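Rod shape determining protein RodA (PDB 6BAR) probably polymerises lipid-linked disaccharide-peptide units into peptidoglycan glycan strands at the membrane, as a SEDS-family glycosyltransferase needed for cell wall elongation. Local coordinates at residues D152-F164 against H176-V188. Sequence-based numbering, arbitrary orientation.
Sequences DLGGALVVLFGVF and HLLVGLFALALLV
Leu-178 lies over one face of the Phe-164 ring, its CD2 3.7 Å from the ring centroid and 15° off the normal, a CH-pi contact. Phe-164 CG, anti to the backbone N (chi1 156°), carries the ring out to Leu-178. Trimming this ring to an alanine is likely to leave Leu-178 without the aromatic face it packs on and to open a gap beside it. Phe-161 meets Leu-181 differently: Leu-181 CD2 touches the ring at its edge, near its plane, 3.7 Å from Phe-161 CD1, while the ring stacks on Phe-309 of helix 294-319. Helices 153-170 and 175-184, both predicted to span the bilayer, are joined by a short connection into an antiparallel hairpin whose segment axes run at 162° and come within 9.5 Å. Most of the other contacts are between aliphatic side chains. Leu-160 and Leu-181 pass alongside one another, pointing opposite ways, Leu-160 CD2 reaching the backbone at Leu-181 N (3.6 Å). Leu-181 CD1, the branch not at the Phe-161 ring edge, sits 3.7 Å from Leu-157 CD2. Leu-177 CD1 meets Val-163 CG1 at 3.7 Å, and Ala-156 CB faces Leu-184 CD2. At the N-terminal end of segment 152-164, Leu-153 CD1 touches Val-188 CG2 at 3.7 Å.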
ATOM      1  N   ASP A 152      -1.357  14.542   6.929  1.00119.14           N
ATOM      2  CA  ASP A 152      -1.645  13.676   5.774  1.00109.54           C
ATOM      3  C   ASP A 152      -2.655  12.638   6.257  1.00 86.77           C
ATOM      4  O   ASP A 152      -2.280  11.672   6.928  1.00102.75           O
ATOM      5  CB  ASP A 152      -0.377  13.013   5.227  1.00125.53           C
ATOM      6  CG  ASP A 152      -0.643  12.059   4.040  1.00124.31           C
ATOM      7  OD1 ASP A 152      -1.089  10.911   4.264  1.00 99.76           O
ATOM      8  OD2 ASP A 152      -0.381  12.454   2.879  1.00145.36           O
ATOM      9  N   LEU A 153      -3.933  12.841   5.937  1.00 91.73           N
ATOM     10  CA  LEU A 153      -4.954  11.906   6.388  1.00 97.83           C
ATOM     11  C   LEU A 153      -5.267  10.816   5.371  1.00108.12           C
ATOM     12  O   LEU A 153      -5.999   9.884   5.705  1.00111.21           O
ATOM     13  CB  LEU A 153      -6.243  12.650   6.768  1.00101.30           C
ATOM     14  CG  LEU A 153      -6.894  13.633   5.795  1.00114.41           C
ATOM     15  CD1 LEU A 153      -7.706  12.928   4.715  1.00118.53           C
ATOM     16  CD2 LEU A 153      -7.767  14.604   6.571  1.00120.36           C
ATOM     17  N   GLY A 154      -4.742  10.902   4.149  1.00107.01           N
ATOM     18  CA  GLY A 154      -4.900   9.792   3.221  1.00100.54           C
ATOM     19  C   GLY A 154      -4.153   8.558   3.686  1.00 95.30           C
ATOM     20  O   GLY A 154      -4.715   7.459   3.758  1.00 99.81           O
ATOM     21  N   GLY A 155      -2.871   8.727   4.017  1.00 97.52           N
ATOM     22  CA  GLY A 155      -2.126   7.645   4.629  1.00106.10           C
ATOM     23  C   GLY A 155      -2.701   7.217   5.962  1.00 97.04           C
ATOM     24  O   GLY A 155      -2.667   6.033   6.301  1.00107.03           O
ATOM     25  N   ALA A 156      -3.244   8.164   6.731  1.00 84.16           N
ATOM     26  CA  ALA A 156      -3.919   7.794   7.970  1.00 86.76           C
ATOM     27  C   ALA A 156      -5.114   6.892   7.692  1.00 97.97           C
ATOM     28  O   ALA A 156      -5.328   5.901   8.400  1.00112.86           O
ATOM     29  CB  ALA A 156      -4.349   9.043   8.736  1.00 84.86           C
ATOM     30  N   LEU A 157      -5.896   7.211   6.657  1.00 85.69           N
ATOM     31  CA  LEU A 157      -7.027   6.363   6.289  1.00 96.72           C
ATOM     32  C   LEU A 157      -6.565   4.978   5.862  1.00 96.40           C
ATOM     33  O   LEU A 157      -7.154   3.971   6.270  1.00 95.09           O
ATOM     34  CB  LEU A 157      -7.840   7.011   5.171  1.00 89.21           C
ATOM     35  CG  LEU A 157      -8.706   8.194   5.580  1.00 90.35           C
ATOM     36  CD1 LEU A 157      -9.485   8.690   4.380  1.00103.65           C
ATOM     37  CD2 LEU A 157      -9.640   7.803   6.707  1.00 91.24           C
ATOM     38  N   VAL A 158      -5.524   4.910   5.026  1.00 97.06           N
ATOM     39  CA  VAL A 158      -5.004   3.613   4.589  1.00 75.95           C
ATOM     40  C   VAL A 158      -4.574   2.784   5.787  1.00 83.50           C
ATOM     41  O   VAL A 158      -4.942   1.610   5.921  1.00 92.59           O
ATOM     42  CB  VAL A 158      -3.843   3.799   3.600  1.00 79.77           C
ATOM     43  CG1 VAL A 158      -3.290   2.451   3.193  1.00 77.85           C
ATOM     44  CG2 VAL A 158      -4.307   4.562   2.386  1.00103.27           C
ATOM     45  N   VAL A 159      -3.787   3.387   6.679  1.00 84.10           N
ATOM     46  CA  VAL A 159      -3.289   2.677   7.853  1.00 85.90           C
ATOM     47  C   VAL A 159      -4.444   2.177   8.710  1.00 89.73           C
ATOM     48  O   VAL A 159      -4.506   0.993   9.070  1.00 95.43           O
ATOM     49  CB  VAL A 159      -2.343   3.584   8.658  1.00 83.08           C
ATOM     50  CG1 VAL A 159      -2.097   3.001  10.038  1.00 82.76           C
ATOM     51  CG2 VAL A 159      -1.031   3.774   7.907  1.00 81.58           C
ATOM     52  N   LEU A 160      -5.374   3.074   9.051  1.00 92.11           N
ATOM     53  CA  LEU A 160      -6.481   2.701   9.922  1.00 99.43           C
ATOM     54  C   LEU A 160      -7.325   1.600   9.298  1.00 97.56           C
ATOM     55  O   LEU A 160      -7.727   0.654   9.985  1.00 89.87           O
ATOM     56  CB  LEU A 160      -7.340   3.928  10.233  1.00 91.21           C
ATOM     57  CG  LEU A 160      -8.382   3.786  11.345  1.00108.27           C
ATOM     58  CD1 LEU A 160      -7.771   3.161  12.597  1.00119.42           C
ATOM     59  CD2 LEU A 160      -8.989   5.140  11.673  1.00102.80           C
ATOM     60  N   PHE A 161      -7.595   1.695   7.996  1.00 81.51           N
ATOM     61  CA  PHE A 161      -8.410   0.680   7.354  1.00 77.25           C
ATOM     62  C   PHE A 161      -7.686  -0.656   7.290  1.00 94.93           C
ATOM     63  O   PHE A 161      -8.313  -1.712   7.442  1.00 96.58           O
ATOM     64  CB  PHE A 161      -8.809   1.132   5.958  1.00 83.59           C
ATOM     65  CG  PHE A 161      -9.576   0.104   5.216  1.00 88.95           C
ATOM     66  CD1 PHE A 161     -10.934  -0.032   5.419  1.00 83.04           C
ATOM     67  CD2 PHE A 161      -8.935  -0.758   4.342  1.00 90.67           C
ATOM     68  CE1 PHE A 161     -11.647  -0.992   4.746  1.00 92.02           C
ATOM     69  CE2 PHE A 161      -9.638  -1.721   3.666  1.00104.29           C
ATOM     70  CZ  PHE A 161     -10.998  -1.842   3.866  1.00110.05           C
ATOM     71  N   GLY A 162      -6.375  -0.638   7.058  1.00 98.81           N
ATOM     72  CA  GLY A 162      -5.608  -1.863   7.179  1.00 93.25           C
ATOM     73  C   GLY A 162      -5.767  -2.501   8.545  1.00 87.39           C
ATOM     74  O   GLY A 162      -6.061  -3.697   8.650  1.00 76.43           O
ATOM     75  N   VAL A 163      -5.574  -1.711   9.608  1.00 78.84           N
ATOM     76  CA  VAL A 163      -5.752  -2.228  10.963  1.00 68.87           C
ATOM     77  C   VAL A 163      -7.152  -2.797  11.129  1.00 73.72           C
ATOM     78  O   VAL A 163      -7.346  -3.835  11.772  1.00 83.96           O
ATOM     79  CB  VAL A 163      -5.466  -1.136  12.010  1.00 75.91           C
ATOM     80  CG1 VAL A 163      -5.898  -1.615  13.391  1.00 64.89           C
ATOM     81  CG2 VAL A 163      -3.995  -0.785  12.020  1.00 78.75           C
ATOM     82  N   PHE A 164      -8.150  -2.123  10.556  1.00 84.42           N
ATOM     83  CA  PHE A 164      -9.504  -2.657  10.595  1.00 82.21           C
ATOM     84  C   PHE A 164      -9.554  -4.044   9.976  1.00 80.75           C
ATOM     85  O   PHE A 164     -10.181  -4.956  10.518  1.00 87.58           O
ATOM     86  CB  PHE A 164     -10.482  -1.730   9.875  1.00 78.56           C
ATOM     87  CG  PHE A 164     -11.718  -2.438   9.386  1.00 76.98           C
ATOM     88  CD1 PHE A 164     -12.733  -2.778  10.266  1.00 87.97           C
ATOM     89  CD2 PHE A 164     -11.853  -2.786   8.051  1.00 87.55           C
ATOM     90  CE1 PHE A 164     -13.862  -3.447   9.822  1.00 90.33           C
ATOM     91  CE2 PHE A 164     -12.977  -3.454   7.602  1.00 86.46           C
ATOM     92  CZ  PHE A 164     -13.982  -3.783   8.489  1.00 88.34           C
ATOM     93  N   HIS A 176     -15.348   0.017  16.663  1.00 90.10           N
ATOM     94  CA  HIS A 176     -14.733   1.290  17.025  1.00 94.69           C
ATOM     95  C   HIS A 176     -13.745   1.748  15.962  1.00 99.63           C
ATOM     96  O   HIS A 176     -13.621   2.953  15.706  1.00 98.68           O
ATOM     97  CB  HIS A 176     -14.044   1.192  18.388  1.00 94.00           C
ATOM     98  CG  HIS A 176     -12.783   0.384  18.382  1.00106.94           C
ATOM     99  ND1 HIS A 176     -12.779  -0.994  18.432  1.00106.19           N
ATOM    100  CD2 HIS A 176     -11.482   0.762  18.357  1.00 95.61           C
ATOM    101  CE1 HIS A 176     -11.532  -1.429  18.428  1.00106.61           C
ATOM    102  NE2 HIS A 176     -10.726  -0.384  18.382  1.00106.52           N
ATOM    103  N   LEU A 177     -13.058   0.806  15.311  1.00109.96           N
ATOM    104  CA  LEU A 177     -12.113   1.175  14.261  1.00110.65           C
ATOM    105  C   LEU A 177     -12.826   1.765  13.049  1.00103.38           C
ATOM    106  O   LEU A 177     -12.354   2.747  12.470  1.00109.44           O
ATOM    107  CB  LEU A 177     -11.271  -0.038  13.863  1.00117.35           C
ATOM    108  CG  LEU A 177     -10.310  -0.563  14.937  1.00100.41           C
ATOM    109  CD1 LEU A 177      -9.498  -1.734  14.415  1.00 94.18           C
ATOM    110  CD2 LEU A 177      -9.391   0.547  15.437  1.00101.72           C
ATOM    111  N   LEU A 178     -13.973   1.196  12.658  1.00100.44           N
ATOM    112  CA  LEU A 178     -14.751   1.784  11.569  1.00 95.44           C
ATOM    113  C   LEU A 178     -15.324   3.141  11.947  1.00100.19           C
ATOM    114  O   LEU A 178     -15.399   4.039  11.097  1.00 94.09           O
ATOM    115  CB  LEU A 178     -15.884   0.856  11.154  1.00 92.43           C
ATOM    116  CG  LEU A 178     -15.422  -0.316  10.308  1.00 99.39           C
ATOM    117  CD1 LEU A 178     -16.624  -1.039   9.745  1.00100.24           C
ATOM    118  CD2 LEU A 178     -14.508   0.177   9.201  1.00 93.72           C
ATOM    119  N   VAL A 179     -15.766   3.296  13.194  1.00 93.59           N
ATOM    120  CA  VAL A 179     -16.191   4.609  13.667  1.00 88.55           C
ATOM    121  C   VAL A 179     -15.068   5.622  13.477  1.00 88.90           C
ATOM    122  O   VAL A 179     -15.256   6.679  12.863  1.00100.59           O
ATOM    123  CB  VAL A 179     -16.637   4.527  15.136  1.00 88.88           C
ATOM    124  CG1 VAL A 179     -16.849   5.918  15.708  1.00 88.00           C
ATOM    125  CG2 VAL A 179     -17.901   3.697  15.251  1.00 85.16           C
ATOM    126  N   GLY A 180     -13.884   5.313  14.011  1.00 90.66           N
ATOM    127  CA  GLY A 180     -12.746   6.193  13.823  1.00 95.86           C
ATOM    128  C   GLY A 180     -12.431   6.451  12.365  1.00101.73           C
ATOM    129  O   GLY A 180     -12.078   7.574  11.990  1.00 89.39           O
ATOM    130  N   LEU A 181     -12.587   5.431  11.519  1.00 92.63           N
ATOM    131  CA  LEU A 181     -12.253   5.567  10.105  1.00101.65           C
ATOM    132  C   LEU A 181     -13.195   6.540   9.412  1.00109.78           C
ATOM    133  O   LEU A 181     -12.754   7.477   8.736  1.00106.19           O
ATOM    134  CB  LEU A 181     -12.302   4.195   9.429  1.00 94.33           C
ATOM    135  CG  LEU A 181     -11.860   4.127   7.967  1.00 96.76           C
ATOM    136  CD1 LEU A 181     -10.357   4.323   7.854  1.00102.62           C
ATOM    137  CD2 LEU A 181     -12.285   2.814   7.323  1.00102.18           C
ATOM    138  N   PHE A 182     -14.500   6.335   9.572  1.00109.15           N
ATOM    139  CA  PHE A 182     -15.465   7.223   8.940  1.00103.90           C
ATOM    140  C   PHE A 182     -15.392   8.636   9.509  1.00105.53           C
ATOM    141  O   PHE A 182     -15.570   9.607   8.763  1.00105.19           O
ATOM    142  CB  PHE A 182     -16.875   6.656   9.091  1.00103.98           C
ATOM    143  CG  PHE A 182     -17.938   7.563   8.574  1.00104.73           C
ATOM    144  CD1 PHE A 182     -18.772   8.240   9.449  1.00 97.17           C
ATOM    145  CD2 PHE A 182     -18.089   7.764   7.213  1.00103.32           C
ATOM    146  CE1 PHE A 182     -19.748   9.087   8.976  1.00100.30           C
ATOM    147  CE2 PHE A 182     -19.063   8.606   6.732  1.00101.05           C
ATOM    148  CZ  PHE A 182     -19.896   9.271   7.616  1.00111.24           C
ATOM    149  N   ALA A 183     -15.121   8.781  10.810  1.00102.94           N
ATOM    150  CA  ALA A 183     -15.025  10.122  11.380  1.00104.94           C
ATOM    151  C   ALA A 183     -13.806  10.862  10.848  1.00 89.89           C
ATOM    152  O   ALA A 183     -13.882  12.052  10.530  1.00 92.33           O
ATOM    153  CB  ALA A 183     -14.978  10.047  12.906  1.00113.10           C
ATOM    154  N   LEU A 184     -12.671  10.170  10.754  1.00111.34           N
ATOM    155  CA  LEU A 184     -11.483  10.774  10.171  1.00 99.93           C
ATOM    156  C   LEU A 184     -11.692  11.096   8.697  1.00107.37           C
ATOM    157  O   LEU A 184     -11.163  12.099   8.201  1.00109.12           O
ATOM    158  CB  LEU A 184     -10.296   9.834  10.368  1.00 97.66           C
ATOM    159  CG  LEU A 184      -8.905  10.325   9.980  1.00103.22           C
ATOM    160  CD1 LEU A 184      -8.603  11.639  10.671  1.00115.93           C
ATOM    161  CD2 LEU A 184      -7.872   9.270  10.344  1.00 93.19           C
ATOM    162  N   ALA A 185     -12.472  10.274   7.990  1.00104.01           N
ATOM    163  CA  ALA A 185     -12.766  10.478   6.576  1.00 94.74           C
ATOM    164  C   ALA A 185     -13.792  11.578   6.334  1.00105.35           C
ATOM    165  O   ALA A 185     -14.124  11.846   5.176  1.00110.15           O
ATOM    166  CB  ALA A 185     -13.258   9.171   5.947  1.00 87.94           C
ATOM    167  N   LEU A 186     -14.309  12.209   7.386  1.00110.88           N
ATOM    168  CA  LEU A 186     -15.273  13.291   7.244  1.00 92.82           C
ATOM    169  C   LEU A 186     -14.637  14.670   7.341  1.00111.60           C
ATOM    170  O   LEU A 186     -15.215  15.639   6.839  1.00124.04           O
ATOM    171  CB  LEU A 186     -16.371  13.164   8.308  1.00100.22           C
ATOM    172  CG  LEU A 186     -17.810  13.229   7.793  1.00102.65           C
ATOM    173  CD1 LEU A 186     -18.033  12.199   6.698  1.00 73.66           C
ATOM    174  CD2 LEU A 186     -18.805  13.030   8.926  1.00 99.62           C
ATOM    175  N   LEU A 187     -13.469  14.778   7.971  1.00113.93           N
ATOM    176  CA  LEU A 187     -12.710  16.022   8.013  1.00115.75           C
ATOM    177  C   LEU A 187     -11.877  16.244   6.758  1.00119.47           C
ATOM    178  O   LEU A 187     -11.006  17.121   6.754  1.00122.00           O
ATOM    179  CB  LEU A 187     -11.810  16.052   9.251  1.00108.06           C
ATOM    180  CG  LEU A 187     -12.444  16.577  10.543  1.00116.30           C
ATOM    181  CD1 LEU A 187     -13.455  15.588  11.141  1.00101.68           C
ATOM    182  CD2 LEU A 187     -11.361  16.928  11.545  1.00109.97           C
ATOM    183  N   VAL A 188     -12.131  15.476   5.701  1.00121.36           N
ATOM    184  CA  VAL A 188     -11.401  15.598   4.446  1.00136.75           C
ATOM    185  C   VAL A 188     -11.795  16.884   3.724  1.00137.48           C
ATOM    186  O   VAL A 188     -12.936  17.342   3.822  1.00139.43           O
ATOM    187  CB  VAL A 188     -11.640  14.364   3.549  1.00140.91           C
ATOM    188  CG1 VAL A 188     -10.735  14.398   2.328  1.00149.86           C
ATOM    189  CG2 VAL A 188     -11.413  13.088   4.338  1.00128.35           C
TER